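Local atomic coordinates of exotoxin 5 (Staphylococcus aureus subsp. aureus COL, PDB entry 3R2I), a protein that is of unknown function but, as a staphylococcal superantigen-like exotoxin, probably acts outside the cell on components of the host immune defence. Residues I77-E82 against H116-F121; F102-D107 against Y134-I139. All coordinates share one frame; numbering follows the deposited sequence.

Contact 1 of 2, residues I77-E82 against H116-F121; sequences ISVKSE and HGLDVF
A G1 beta bulge joins the first strand of the OB-fold to the chain that passes it at a corner: G117 and L118 of 116-121 both face the single residue I77. G117 carries the positive phi of 68° that this bulge favours. I77 and L118 form an antiparallel hydrogen-bonded pair, with I77 N donating to L118 O at 2.7 Å and L118 N returning a bond to I77 O at 3.0 Å. Both bonds are nearly straight. The N-H of G117 is turned to a water that also meets the hydroxyl of S78; G117 N donates a hydrogen bond to this water at 3.1 Å. With chi1 at -69°, S78 OG stands beside its own backbone N and reaches ND1 of H116 at 2.8 Å, near the plane of the imidazole and at its edge. The hydroxyl thus has two polar partners, the ring of H116 and the water. On the buried side the contact is apolar. I77 CD1 meets V120 CG2 at 4.0 Å, the two side chains crossing at about a right angle, and V79 CG1 comes to 4.2 Å from L118 CD1. Strands 77-79 and 118-120 run at 103° to each other, consistent with a pairing limited to one bridge. Beyond it, V79 shares backbone bonds with T115, and D119 OD1 accepts from T75 OG1 and N76 N, just before I77. Strand 87-94 meets I77 through F92 and Q94, strand 133-141 meets L118 and V120 through I139, and the side chain of F121 packs against K183, E184 and K188 of helix 182-197.

Contact 2 of 2, residues F102-D107 against Y134-I139; sequences FLLGDD and YSVGGI
With chi1 at -72°, F102 sets its ring beside its own backbone N, which swings CE1 out to Y134 while CD1 passes the carbonyl oxygen of S135. CE1 lies 3.9 Å from Y134 CD1, and the two side chains meet at a slant. The rim of the phenylalanine ring is what touches: S135 O lies in the ring plane, 3.5 Å from F102 CD1, and Y134 CD1 also sits near that plane. The same oxygen takes the N-H of F102, the N to O distance being 2.8 Å. Two residues on from S135, G137 N donates to F102 O at 3.3 Å, a longer bond but equally straight (170°). F102 therefore grips the chain on both sides of V136, the pattern of a parallel strand pair, with F102 and V136 on the same face of the sheet. L104 adds its CD1, which rests against V136 CG1 at 3.8 Å. On the face bearing L103, the CD2 methyl of this leucine presses on CD1 of I139 at 3.4 Å, tighter than usual, and L90 of strand 87-94 packs against both residues. Three polar atoms of 134-139 have partners outside the contact: Y134 OH hydrogen-bonds to D128 OD2, S135 OG to V123 N, and V136 O to K183 NZ of helix 182-197. Across the contact, then, two backbone bonds set the register and apolar carbons fill in on both faces, whereas the side-chain hydrogen bonds of Y134 and S135 lead outward, linking strand 133-141 to the preceding chain.

How the contacts relate
The two contacts lie about 11 Å apart between centres, on the same side of the molecule's centre and within one OB-fold domain. Along the chain their segments alternate: 77-82, 102-107, 116-121, 134-139. Strands 118-120 and 133-141 are antiparallel neighbours, and the mixed sheet also holds strands 77-84, 87-94 and 97-103, curling so that both contacts share it. They touch directly: F121 N probably bonds to G138 O at 2.9 Å, S81 packs on L103, and I139 of contact 2 meets L118 and V120 of contact 1. This interlocking of early and late strands closes the sheet around a common core, as in an OB-fold barrel.

Contact 1 of 2, residues I77-E82 against H116-F121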
ATOM      1  N   ILE A  77     -17.304  -2.318  -3.311  1.00 30.74           N
ATOM      2  CA  ILE A  77     -17.731  -1.176  -4.074  1.00 31.44           C
ATOM      3  C   ILE A  77     -18.123  -1.556  -5.480  1.00 33.05           C
ATOM      4  O   ILE A  77     -17.497  -2.426  -6.097  1.00 33.56           O
ATOM      5  CB  ILE A  77     -16.578  -0.182  -4.144  1.00 29.66           C
ATOM      6  CG1 ILE A  77     -16.165   0.228  -2.721  1.00 30.30           C
ATOM      7  CG2 ILE A  77     -16.983   1.048  -4.914  1.00 31.73           C
ATOM      8  CD1 ILE A  77     -14.724   0.646  -2.614  1.00 31.84           C
ATOM      9  N   SER A  78     -19.180  -0.913  -5.964  1.00 33.30           N
ATOM     10  CA  SER A  78     -19.647  -1.105  -7.322  1.00 35.63           C
ATOM     11  C   SER A  78     -19.390   0.223  -8.001  1.00 34.80           C
ATOM     12  O   SER A  78     -19.807   1.265  -7.492  1.00 34.26           O
ATOM     13  CB  SER A  78     -21.110  -1.495  -7.349  1.00 36.69           C
ATOM     14  OG  SER A  78     -21.267  -2.811  -6.810  1.00 41.41           O
ATOM     15  N   VAL A  79     -18.673   0.198  -9.122  1.00 35.02           N
ATOM     16  CA  VAL A  79     -18.323   1.435  -9.802  1.00 34.95           C
ATOM     17  C   VAL A  79     -17.888   1.198 -11.246  1.00 36.08           C
ATOM     18  O   VAL A  79     -17.584   0.068 -11.643  1.00 37.18           O
ATOM     19  CB  VAL A  79     -17.209   2.154  -9.017  1.00 32.89           C
ATOM     20  CG1 VAL A  79     -15.947   1.342  -9.027  1.00 30.89           C
ATOM     21  CG2 VAL A  79     -16.969   3.589  -9.536  1.00 36.23           C
ATOM     22  N   LYS A  80     -17.890   2.287 -12.008  1.00 35.69           N
ATOM     23  CA  LYS A  80     -17.550   2.323 -13.415  1.00 37.83           C
ATOM     24  C   LYS A  80     -16.589   3.509 -13.599  1.00 36.09           C
ATOM     25  O   LYS A  80     -16.756   4.557 -12.933  1.00 35.85           O
ATOM     26  CB  LYS A  80     -18.849   2.551 -14.192  1.00 39.59           C
ATOM     27  CG  LYS A  80     -18.710   2.646 -15.685  1.00 44.71           C
ATOM     28  CD  LYS A  80     -20.065   2.965 -16.297  1.00 48.28           C
ATOM     29  CE  LYS A  80     -19.931   3.522 -17.693  1.00 53.73           C
ATOM     30  NZ  LYS A  80     -21.246   3.987 -18.246  1.00 58.26           N
ATOM     31  N   SER A  81     -15.595   3.393 -14.475  1.00 35.04           N
ATOM     32  CA  SER A  81     -14.658   4.511 -14.619  1.00 33.75           C
ATOM     33  C   SER A  81     -15.236   5.632 -15.445  1.00 35.70           C
ATOM     34  O   SER A  81     -15.979   5.384 -16.404  1.00 37.04           O
ATOM     35  CB  SER A  81     -13.314   4.106 -15.230  1.00 33.84           C
ATOM     36  OG  SER A  81     -13.329   4.020 -16.639  1.00 31.63           O
ATOM     37  N   GLU A  82     -14.884   6.856 -15.039  1.00 35.96           N
ATOM     38  CA  GLU A  82     -15.249   8.102 -15.693  1.00 37.03           C
ATOM     39  C   GLU A  82     -13.957   8.849 -15.981  1.00 36.94           C
ATOM     40  O   GLU A  82     -12.931   8.655 -15.304  1.00 36.15           O
ATOM     41  CB  GLU A  82     -15.997   9.035 -14.749  1.00 38.03           C
ATOM     42  CG  GLU A  82     -17.266   8.519 -14.083  1.00 42.49           C
ATOM     43  CD  GLU A  82     -17.757   9.471 -12.977  1.00 47.53           C
ATOM     44  OE1 GLU A  82     -18.160   8.971 -11.899  1.00 42.87           O
ATOM     45  OE2 GLU A  82     -17.676  10.722 -13.173  1.00 51.09           O
ATOM     46  N   HIS A 116     -18.317  -4.919  -9.871  1.00 35.22           N
ATOM     47  CA  HIS A 116     -18.812  -5.085  -8.529  1.00 34.61           C
ATOM     48  C   HIS A 116     -17.872  -5.837  -7.631  1.00 33.34           C
ATOM     49  O   HIS A 116     -16.969  -6.543  -8.084  1.00 34.11           O
ATOM     50  CB  HIS A 116     -20.134  -5.841  -8.595  1.00 37.56           C
ATOM     51  CG  HIS A 116     -21.152  -5.226  -9.509  1.00 39.61           C
ATOM     52  ND1 HIS A 116     -22.055  -4.271  -9.088  1.00 46.68           N
ATOM     53  CD2 HIS A 116     -21.455  -5.480 -10.806  1.00 43.11           C
ATOM     54  CE1 HIS A 116     -22.851  -3.942 -10.092  1.00 47.13           C
ATOM     55  NE2 HIS A 116     -22.512  -4.667 -11.145  1.00 44.74           N
ATOM     56  N   GLY A 117     -18.095  -5.670  -6.335  1.00 31.95           N
ATOM     57  CA  GLY A 117     -17.321  -6.359  -5.326  1.00 31.44           C
ATOM     58  C   GLY A 117     -15.861  -5.945  -5.217  1.00 29.08           C
ATOM     59  O   GLY A 117     -14.998  -6.770  -4.937  1.00 28.91           O
ATOM     60  N   LEU A 118     -15.575  -4.673  -5.409  1.00 27.50           N
ATOM     61  CA  LEU A 118     -14.190  -4.227  -5.325  1.00 26.55           C
ATOM     62  C   LEU A 118     -13.865  -3.623  -3.966  1.00 25.35           C
ATOM     63  O   LEU A 118     -14.727  -3.036  -3.312  1.00 24.21           O
ATOM     64  CB  LEU A 118     -13.900  -3.186  -6.413  1.00 25.90           C
ATOM     65  CG  LEU A 118     -14.026  -3.603  -7.863  1.00 25.27           C
ATOM     66  CD1 LEU A 118     -13.862  -2.341  -8.716  1.00 21.00           C
ATOM     67  CD2 LEU A 118     -12.998  -4.706  -8.240  1.00 22.19           C
ATOM     68  N   ASP A 119     -12.632  -3.848  -3.532  1.00 25.13           N
ATOM     69  CA  ASP A 119     -12.106  -3.263  -2.310  1.00 25.47           C
ATOM     70  C   ASP A 119     -11.068  -2.260  -2.728  1.00 23.78           C
ATOM     71  O   ASP A 119     -10.347  -2.488  -3.702  1.00 24.31           O
ATOM     72  CB  ASP A 119     -11.398  -4.285  -1.426  1.00 26.75           C
ATOM     73  CG  ASP A 119     -12.344  -5.211  -0.716  1.00 29.35           C
ATOM     74  OD1 ASP A 119     -13.568  -4.966  -0.707  1.00 35.69           O
ATOM     75  OD2 ASP A 119     -11.839  -6.203  -0.156  1.00 34.65           O
ATOM     76  N   VAL A 120     -10.935  -1.185  -1.957  1.00 23.88           N
ATOM     77  CA  VAL A 120      -9.956  -0.165  -2.268  1.00 24.35           C
ATOM     78  C   VAL A 120      -9.163   0.276  -1.051  1.00 23.93           C
ATOM     79  O   VAL A 120      -9.728   0.537  -0.006  1.00 26.34           O
ATOM     80  CB  VAL A 120     -10.615   1.079  -2.962  1.00 24.24           C
ATOM     81  CG1 VAL A 120      -9.659   2.204  -3.043  1.00 24.76           C
ATOM     82  CG2 VAL A 120     -11.130   0.696  -4.407  1.00 24.80           C
ATOM     83  N   PHE A 121      -7.836   0.293  -1.192  1.00 22.66           N
ATOM     84  CA  PHE A 121      -6.969   0.778  -0.148  1.00 20.35           C
ATOM     85  C   PHE A 121      -6.591   2.150  -0.639  1.00 17.90           C
ATOM     86  O   PHE A 121      -5.940   2.304  -1.669  1.00 17.32           O
ATOM     87  CB  PHE A 121      -5.739  -0.072   0.080  1.00 20.17           C
ATOM     88  CG  PHE A 121      -4.857   0.469   1.169  1.00 18.54           C
ATOM     89  CD1 PHE A 121      -5.183   0.279   2.491  1.00 20.34           C
ATOM     90  CD2 PHE A 121      -3.718   1.170   0.874  1.00 19.47           C
ATOM     91  CE1 PHE A 121      -4.387   0.797   3.497  1.00 22.19           C
ATOM     92  CE2 PHE A 121      -2.918   1.666   1.879  1.00 18.04           C
ATOM     93  CZ  PHE A 121      -3.256   1.486   3.182  1.00 18.84           C
TER
HETATM   94  O   HOH W   1     -20.330  -4.056  -4.882  1.00 45.46           O

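Contact 2 of 2, residues F102-D107 against Y134-I139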
ATOM      1  N   PHE A 102      -7.613   6.955  -9.100  1.00 20.47           N
ATOM      2  CA  PHE A 102      -7.028   7.107 -10.430  1.00 20.37           C
ATOM      3  C   PHE A 102      -6.567   5.782 -10.973  1.00 22.27           C
ATOM      4  O   PHE A 102      -6.103   4.904 -10.211  1.00 24.58           O
ATOM      5  CB  PHE A 102      -5.863   8.117 -10.421  1.00 18.02           C
ATOM      6  CG  PHE A 102      -6.302   9.540 -10.250  1.00 21.08           C
ATOM      7  CD1 PHE A 102      -6.820   9.992  -9.037  1.00 21.44           C
ATOM      8  CD2 PHE A 102      -6.219  10.437 -11.292  1.00 24.44           C
ATOM      9  CE1 PHE A 102      -7.264  11.301  -8.884  1.00 23.39           C
ATOM     10  CE2 PHE A 102      -6.666  11.760 -11.142  1.00 27.21           C
ATOM     11  CZ  PHE A 102      -7.180  12.191  -9.938  1.00 24.60           C
ATOM     12  N   LEU A 103      -6.749   5.628 -12.282  1.00 22.66           N
ATOM     13  CA  LEU A 103      -6.362   4.436 -13.014  1.00 24.04           C
ATOM     14  C   LEU A 103      -5.344   4.910 -14.017  1.00 25.66           C
ATOM     15  O   LEU A 103      -5.638   5.703 -14.897  1.00 27.98           O
ATOM     16  CB  LEU A 103      -7.563   3.821 -13.700  1.00 24.62           C
ATOM     17  CG  LEU A 103      -8.764   3.521 -12.794  1.00 21.77           C
ATOM     18  CD1 LEU A 103     -10.014   3.162 -13.669  1.00 18.88           C
ATOM     19  CD2 LEU A 103      -8.376   2.407 -11.840  1.00 20.08           C
ATOM     20  N   LEU A 104      -4.126   4.441 -13.831  1.00 27.13           N
ATOM     21  CA  LEU A 104      -2.991   4.846 -14.618  1.00 29.85           C
ATOM     22  C   LEU A 104      -2.268   3.632 -15.161  1.00 31.91           C
ATOM     23  O   LEU A 104      -2.472   2.513 -14.705  1.00 32.28           O
ATOM     24  CB  LEU A 104      -2.017   5.656 -13.731  1.00 28.01           C
ATOM     25  CG  LEU A 104      -2.560   6.928 -13.073  1.00 26.33           C
ATOM     26  CD1 LEU A 104      -1.612   7.418 -11.982  1.00 26.02           C
ATOM     27  CD2 LEU A 104      -2.834   8.039 -14.141  1.00 25.51           C
ATOM     28  N   GLY A 105      -1.439   3.891 -16.157  1.00 36.03           N
ATOM     29  CA  GLY A 105      -0.600   2.877 -16.797  1.00 39.27           C
ATOM     30  C   GLY A 105      -1.350   1.725 -17.400  1.00 40.59           C
ATOM     31  O   GLY A 105      -2.339   1.920 -18.087  1.00 41.58           O
ATOM     32  N   ASP A 106      -0.858   0.519 -17.133  1.00 42.19           N
ATOM     33  CA  ASP A 106      -1.474  -0.688 -17.649  1.00 44.11           C
ATOM     34  C   ASP A 106      -2.949  -0.832 -17.227  1.00 42.76           C
ATOM     35  O   ASP A 106      -3.730  -1.449 -17.954  1.00 43.10           O
ATOM     36  CB  ASP A 106      -0.684  -1.934 -17.202  1.00 45.29           C
ATOM     37  CG  ASP A 106       0.697  -2.065 -17.884  1.00 50.38           C
ATOM     38  OD1 ASP A 106       0.975  -1.389 -18.913  1.00 53.19           O
ATOM     39  OD2 ASP A 106       1.507  -2.883 -17.383  1.00 50.89           O
ATOM     40  N   ASP A 107      -3.339  -0.260 -16.082  1.00 40.44           N
ATOM     41  CA  ASP A 107      -4.735  -0.397 -15.595  1.00 39.99           C
ATOM     42  C   ASP A 107      -5.650   0.746 -16.027  1.00 38.53           C
ATOM     43  O   ASP A 107      -6.842   0.781 -15.653  1.00 36.81           O
ATOM     44  CB  ASP A 107      -4.781  -0.565 -14.058  1.00 37.82           C
ATOM     45  CG  ASP A 107      -4.133  -1.883 -13.573  1.00 44.22           C
ATOM     46  OD1 ASP A 107      -3.041  -2.265 -14.075  1.00 53.10           O
ATOM     47  OD2 ASP A 107      -4.700  -2.540 -12.659  1.00 45.25           O
ATOM     48  N   TYR A 134      -8.262  11.697  -3.178  1.00 22.70           N
ATOM     49  CA  TYR A 134      -7.745  11.359  -4.488  1.00 22.52           C
ATOM     50  C   TYR A 134      -6.627  10.359  -4.256  1.00 22.38           C
ATOM     51  O   TYR A 134      -5.613  10.734  -3.673  1.00 20.47           O
ATOM     52  CB  TYR A 134      -7.179  12.628  -5.152  1.00 22.26           C
ATOM     53  CG  TYR A 134      -8.208  13.660  -5.541  1.00 22.57           C
ATOM     54  CD1 TYR A 134      -8.037  14.448  -6.672  1.00 27.25           C
ATOM     55  CD2 TYR A 134      -9.390  13.818  -4.822  1.00 27.91           C
ATOM     56  CE1 TYR A 134      -8.973  15.418  -7.020  1.00 29.66           C
ATOM     57  CE2 TYR A 134     -10.331  14.761  -5.192  1.00 27.61           C
ATOM     58  CZ  TYR A 134     -10.108  15.566  -6.276  1.00 27.00           C
ATOM     59  OH  TYR A 134     -11.050  16.516  -6.619  1.00 35.52           O
ATOM     60  N   SER A 135      -6.818   9.092  -4.666  1.00 23.09           N
ATOM     61  CA  SER A 135      -5.794   8.047  -4.460  1.00 21.88           C
ATOM     62  C   SER A 135      -5.506   7.332  -5.779  1.00 20.47           C
ATOM     63  O   SER A 135      -6.299   7.455  -6.718  1.00 19.89           O
ATOM     64  CB  SER A 135      -6.210   7.057  -3.355  1.00 22.77           C
ATOM     65  OG  SER A 135      -5.213   6.045  -3.125  1.00 23.72           O
ATOM     66  N   VAL A 136      -4.343   6.667  -5.851  1.00 17.73           N
ATOM     67  CA  VAL A 136      -3.926   5.913  -7.016  1.00 16.71           C
ATOM     68  C   VAL A 136      -3.917   4.400  -6.741  1.00 17.79           C
ATOM     69  O   VAL A 136      -3.319   3.940  -5.765  1.00 19.53           O
ATOM     70  CB  VAL A 136      -2.513   6.339  -7.501  1.00 17.66           C
ATOM     71  CG1 VAL A 136      -2.101   5.531  -8.724  1.00 17.33           C
ATOM     72  CG2 VAL A 136      -2.448   7.818  -7.827  1.00 15.93           C
ATOM     73  N   GLY A 137      -4.618   3.629  -7.562  1.00 17.72           N
ATOM     74  CA  GLY A 137      -4.622   2.165  -7.436  1.00 17.75           C
ATOM     75  C   GLY A 137      -5.255   1.571  -6.203  1.00 18.30           C
ATOM     76  O   GLY A 137      -6.288   2.049  -5.731  1.00 18.41           O
ATOM     77  N   GLY A 138      -4.641   0.514  -5.680  1.00 18.32           N
ATOM     78  CA  GLY A 138      -5.138  -0.116  -4.477  1.00 19.00           C
ATOM     79  C   GLY A 138      -6.435  -0.896  -4.607  1.00 19.04           C
ATOM     80  O   GLY A 138      -7.080  -1.191  -3.596  1.00 18.68           O
ATOM     81  N   ILE A 139      -6.766  -1.303  -5.830  1.00 21.40           N
ATOM     82  CA  ILE A 139      -8.022  -1.997  -6.135  1.00 22.03           C
ATOM     83  C   ILE A 139      -7.839  -3.487  -6.139  1.00 23.68           C
ATOM     84  O   ILE A 139      -7.003  -3.994  -6.845  1.00 25.64           O
ATOM     85  CB  ILE A 139      -8.526  -1.545  -7.502  1.00 24.17           C
ATOM     86  CG1 ILE A 139      -8.644  -0.008  -7.541  1.00 23.53           C
ATOM     87  CG2 ILE A 139      -9.886  -2.170  -7.862  1.00 21.34           C
ATOM     88  CD1 ILE A 139      -8.570   0.539  -8.978  1.00 26.15           C
TER